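Long-range contacts in small S protein (Podospora anserina, PDB 2WVQ), which controls heterokaryon incompatibility and propagates the [het-s] prion, and is represented here by its globular HeLo domain, which lies N-terminal to the prion-forming part: residues A[31-35]-A[148-154]; A[55-59]-A[171-175]. The protein carries 2 engineered substitutions. All coordinates share one frame; numbering follows the deposited sequence.

Interaction 1 (A[31-35]-A[148-154])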
# COMPACT_ATOMS: atom_id res chain seq x y z
N TYR A 31 1.08 17.94 -3.60
CA TYR A 31 2.51 17.90 -3.30
C TYR A 31 3.29 16.94 -4.23
O TYR A 31 4.52 16.83 -4.10
CB TYR A 31 2.72 17.57 -1.82
CG TYR A 31 1.95 18.51 -0.91
CD1 TYR A 31 0.72 18.13 -0.35
CD2 TYR A 31 2.43 19.81 -0.66
CE1 TYR A 31 -0.00 19.01 0.47
CE2 TYR A 31 1.70 20.70 0.16
CZ TYR A 31 0.49 20.29 0.73
OH TYR A 31 -0.21 21.16 1.55
N VAL A 32 2.59 16.26 -5.15
CA VAL A 32 3.26 15.22 -5.96
C VAL A 32 3.78 15.58 -7.36
O VAL A 32 3.07 16.07 -8.24
CB VAL A 32 2.69 13.74 -5.80
CG1 VAL A 32 1.28 13.66 -5.20
CG2 VAL A 32 2.91 12.85 -7.05
N GLN A 33 5.09 15.36 -7.49
CA GLN A 33 5.84 15.56 -8.71
C GLN A 33 6.09 14.21 -9.40
O GLN A 33 6.02 13.15 -8.77
CB GLN A 33 7.19 16.18 -8.38
CG GLN A 33 7.18 17.58 -7.79
CD GLN A 33 8.50 17.90 -7.10
OE1 GLN A 33 8.75 19.03 -6.71
NE2 GLN A 33 9.35 16.89 -6.96
N LEU A 34 6.35 14.23 -10.71
CA LEU A 34 6.73 13.01 -11.40
C LEU A 34 8.18 13.14 -11.89
O LEU A 34 8.55 14.15 -12.47
CB LEU A 34 5.79 12.66 -12.57
CG LEU A 34 4.31 12.41 -12.23
CD1 LEU A 34 3.61 11.87 -13.45
CD2 LEU A 34 4.17 11.43 -11.06
N GLY A 35 8.94 12.08 -11.67
CA GLY A 35 10.37 12.13 -11.93
C GLY A 35 10.73 11.83 -13.37
O GLY A 35 9.91 11.41 -14.19
N LYS A 148 2.15 24.62 3.84
CA LYS A 148 2.60 23.59 2.89
C LYS A 148 3.20 22.36 3.59
O LYS A 148 3.73 22.45 4.70
CB LYS A 148 3.64 24.18 1.90
CG LYS A 148 3.05 24.75 0.61
CD LYS A 148 4.16 24.99 -0.44
CE LYS A 148 3.83 26.14 -1.41
NZ LYS A 148 3.59 27.49 -0.76
N LYS A 149 3.05 21.20 2.92
CA LYS A 149 3.83 19.98 3.16
C LYS A 149 5.00 19.99 2.17
O LYS A 149 4.93 20.66 1.13
CB LYS A 149 2.95 18.73 2.95
CG LYS A 149 2.24 18.22 4.21
CD LYS A 149 0.81 17.70 3.95
CE LYS A 149 0.70 16.19 3.62
NZ LYS A 149 0.82 15.88 2.15
N THR A 150 6.08 19.27 2.49
CA THR A 150 7.21 19.07 1.56
C THR A 150 6.74 18.40 0.25
O THR A 150 6.06 17.36 0.31
CB THR A 150 8.36 18.20 2.20
OG1 THR A 150 7.86 16.89 2.54
CG2 THR A 150 8.96 18.88 3.46
N ALA A 151 7.07 19.01 -0.89
CA ALA A 151 6.81 18.43 -2.22
C ALA A 151 7.70 17.21 -2.41
O ALA A 151 8.83 17.19 -1.94
CB ALA A 151 7.04 19.46 -3.33
N TRP A 152 7.18 16.19 -3.07
CA TRP A 152 7.90 14.94 -3.20
C TRP A 152 7.57 14.28 -4.54
O TRP A 152 6.50 14.47 -5.10
CB TRP A 152 7.61 14.04 -1.99
CG TRP A 152 6.17 13.66 -1.92
CD1 TRP A 152 5.16 14.40 -1.39
CD2 TRP A 152 5.58 12.47 -2.44
NE1 TRP A 152 3.96 13.73 -1.55
CE2 TRP A 152 4.20 12.54 -2.18
CE3 TRP A 152 6.09 11.34 -3.09
CZ2 TRP A 152 3.32 11.54 -2.56
CZ3 TRP A 152 5.23 10.36 -3.47
CH2 TRP A 152 3.86 10.46 -3.20
N ALA A 153 8.50 13.50 -5.08
CA ALA A 153 8.33 12.94 -6.41
C ALA A 153 8.04 11.45 -6.40
O ALA A 153 8.55 10.71 -5.57
CB ALA A 153 9.59 13.22 -7.27
N LEU A 154 7.24 11.02 -7.35
CA LEU A 154 7.13 9.62 -7.73
C LEU A 154 8.19 9.32 -8.80
O LEU A 154 8.14 9.88 -9.89
CB LEU A 154 5.76 9.32 -8.31
CG LEU A 154 4.57 9.49 -7.35
CD1 LEU A 154 3.24 9.37 -8.07
CD2 LEU A 154 4.69 8.43 -6.27
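Strands 32-34 and 152-154 form a two-stranded parallel sheet in the mainly helical HeLo domain, with Val32 beside Trp152, Gln33 beside Ala153 and Leu34 beside Leu154. Four backbone bonds join them. Trp152 N gives to Tyr31 O at 2.9 Å, and Gln33 N to Trp152 O at 2.9 Å, almost straight at 177°. Leu154 N then bonds Gln33 O, and Gly35 N bonds Leu154 O.

Val32, Leu34, Trp152 and Leu154 share one face of the sheet, which packs on helices 42-62, 79-108 and 157-176 of the domain. Val32 CB lies over one face of the Trp152 indole, toward the rim, 4.3 Å from the centroid of its six-membered ring. Val32 CG2 meets Leu154 CD1 at 3.6 Å, and Leu34 CD2 touches the same methyl. On the other face, the extended side chain of Gln33 brings NE2 to 3.7 Å from Ala153 CB; Val116 touches both residues.

At the N-terminal end of the pairing, Lys149 crosses Tyr31 at about a right angle. Lys149 CB sits over the centre of the phenol ring, 3.6 Å from the centroid. Bends at chi2, chi3 and chi4 fold the lysine back, leaving NZ 3.4 Å from Tyr31 CD1.

Interaction 2 (A[55-59]-A[171-175]); sequences RLSRW and VDELE
Arg55 reaches across from helix 42-62 to Asp172 and Glu175 on helix 157-176, forming a salt-bridge network between two nearly parallel helices of the HeLo bundle. The local axes are 17° apart. Arg55 NH2 meets Asp172 OD2 at 2.6 Å, nearly along the C-O axis and in the guanidinium plane. The same NH2 bonds Glu175 OE2 at 3.2 Å, while Arg55 NE bonds Glu175 OE1 at 3.1 Å. This two-nitrogen, side-on grip comes from above the Glu175 carboxylate plane, and the two flat groups are 66° apart. An extended chain, with CG anti to the backbone N (chi1 -167°), carries the guanidinium over to helix 157-176. Val171 CG1 covers one of its faces near the rim.

The inner packing is apolar. Val171 CG2 touches Leu56 CD1, which also meets Leu174 CD2. Leu174 CG stands over the middle of the Trp59 indole, near the CD2-CE2 bond and 3.8 Å from the centroid of the six-membered ring. Trp59 NE1 makes a weak bond to Leu174 O.

Further out, Phe22 meets the Trp59 ring, and Ile87 of helix 79-108 touches Leu174. Arg169 forms a salt bridge with Asp172 OD1, so each oxygen of this carboxylate has an arginine partner. One water donates to both Arg55 O and Glu175 OE1, lying 2.7 Å from Arg55 O.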
# COMPACT_ATOMS: atom_id res chain seq x y z
N ARG A 55 -12.06 12.63 -9.03
CA ARG A 55 -13.09 11.67 -8.71
C ARG A 55 -13.32 11.56 -7.20
O ARG A 55 -14.49 11.40 -6.74
CB ARG A 55 -12.78 10.32 -9.34
CG ARG A 55 -13.99 9.40 -9.27
CD ARG A 55 -13.57 7.98 -9.33
NE ARG A 55 -14.60 7.06 -8.85
CZ ARG A 55 -14.37 5.76 -8.65
NH1 ARG A 55 -13.16 5.25 -8.87
NH2 ARG A 55 -15.34 4.99 -8.20
N LEU A 56 -12.22 11.65 -6.44
CA LEU A 56 -12.26 11.71 -4.98
C LEU A 56 -13.00 13.00 -4.55
O LEU A 56 -13.93 12.97 -3.71
CB LEU A 56 -10.82 11.68 -4.39
CG LEU A 56 -10.62 11.82 -2.85
CD1 LEU A 56 -11.27 10.72 -2.06
CD2 LEU A 56 -9.12 11.95 -2.41
N SER A 57 -12.62 14.13 -5.13
CA SER A 57 -13.34 15.33 -4.78
C SER A 57 -14.84 15.32 -5.19
O SER A 57 -15.65 15.88 -4.46
CB SER A 57 -12.61 16.59 -5.19
OG SER A 57 -12.96 17.01 -6.47
N ARG A 58 -15.19 14.71 -6.33
CA ARG A 58 -16.57 14.53 -6.73
C ARG A 58 -17.39 13.86 -5.64
O ARG A 58 -18.52 14.27 -5.41
CB ARG A 58 -16.76 13.80 -8.06
CG ARG A 58 -18.19 13.98 -8.73
CD ARG A 58 -18.32 13.13 -9.99
NE ARG A 58 -17.19 13.41 -10.89
CZ ARG A 58 -16.30 12.53 -11.37
NH1 ARG A 58 -16.38 11.24 -11.09
NH2 ARG A 58 -15.32 12.96 -12.17
N TRP A 59 -16.81 12.84 -5.00
CA TRP A 59 -17.44 12.17 -3.89
C TRP A 59 -17.77 13.08 -2.73
O TRP A 59 -18.89 13.00 -2.17
CB TRP A 59 -16.61 10.98 -3.38
CG TRP A 59 -17.29 10.31 -2.23
CD1 TRP A 59 -18.24 9.35 -2.29
CD2 TRP A 59 -17.07 10.57 -0.84
NE1 TRP A 59 -18.65 9.01 -1.03
CE2 TRP A 59 -17.94 9.74 -0.12
CE3 TRP A 59 -16.21 11.44 -0.13
CZ2 TRP A 59 -17.98 9.71 1.28
CZ3 TRP A 59 -16.24 11.40 1.26
CH2 TRP A 59 -17.13 10.56 1.95
N VAL A 171 -12.36 4.95 -3.76
CA VAL A 171 -13.50 5.80 -4.12
C VAL A 171 -14.68 4.90 -4.56
O VAL A 171 -15.84 5.28 -4.35
CB VAL A 171 -13.15 6.97 -5.13
CG1 VAL A 171 -14.38 7.82 -5.48
CG2 VAL A 171 -12.08 7.89 -4.59
N ASP A 172 -14.40 3.71 -5.11
CA ASP A 172 -15.43 2.67 -5.32
C ASP A 172 -16.11 2.32 -3.99
O ASP A 172 -17.34 2.27 -3.92
CB ASP A 172 -14.86 1.36 -5.90
CG ASP A 172 -14.42 1.48 -7.36
OD1 ASP A 172 -13.76 0.54 -7.87
OD2 ASP A 172 -14.73 2.51 -8.00
N GLU A 173 -15.30 2.04 -2.97
CA GLU A 173 -15.78 1.73 -1.61
C GLU A 173 -16.62 2.87 -1.00
O GLU A 173 -17.69 2.62 -0.42
CB GLU A 173 -14.59 1.40 -0.70
CG GLU A 173 -14.26 -0.08 -0.55
CD GLU A 173 -13.30 -0.36 0.61
OE1 GLU A 173 -13.73 -0.95 1.63
OE2 GLU A 173 -12.10 0.00 0.50
N LEU A 174 -16.13 4.10 -1.15
CA LEU A 174 -16.79 5.34 -0.68
C LEU A 174 -18.14 5.58 -1.35
O LEU A 174 -19.11 5.96 -0.68
CB LEU A 174 -15.90 6.55 -0.97
CG LEU A 174 -15.16 7.39 0.05
CD1 LEU A 174 -15.05 6.79 1.44
CD2 LEU A 174 -13.81 7.87 -0.47
N GLU A 175 -18.18 5.39 -2.66
CA GLU A 175 -19.41 5.53 -3.44
C GLU A 175 -20.43 4.42 -3.12
O GLU A 175 -21.63 4.64 -3.23
CB GLU A 175 -19.10 5.58 -4.94
CG GLU A 175 -18.49 6.90 -5.44
CD GLU A 175 -17.96 6.80 -6.87
OE1 GLU A 175 -17.17 7.66 -7.32
OE2 GLU A 175 -18.34 5.83 -7.56
O HOH W 1 -16.85 10.11 -6.86
O HOH W 2 -13.22 2.39 -10.19

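Interactions 1 and 2 join the same two chain regions at different points. Strand 32-34 is followed by helix 42-62, and strand 152-154 by helix 157-176. The strands pair, and the helices that follow them pack nearly parallel. The contact centres are about 23 Å apart, on opposite sides of the chain's centre. Interaction 1 is partly buried, with exposed lysines at one end; interaction 2 is a buried contact. Backbone bonds hold the strands together. Between the helices, where main chains lie farther apart, charged side chains link them beside apolar packing. Helix 79-108 is common ground: it touches Trp152 in the first contact and Leu56 and Leu174 in the second.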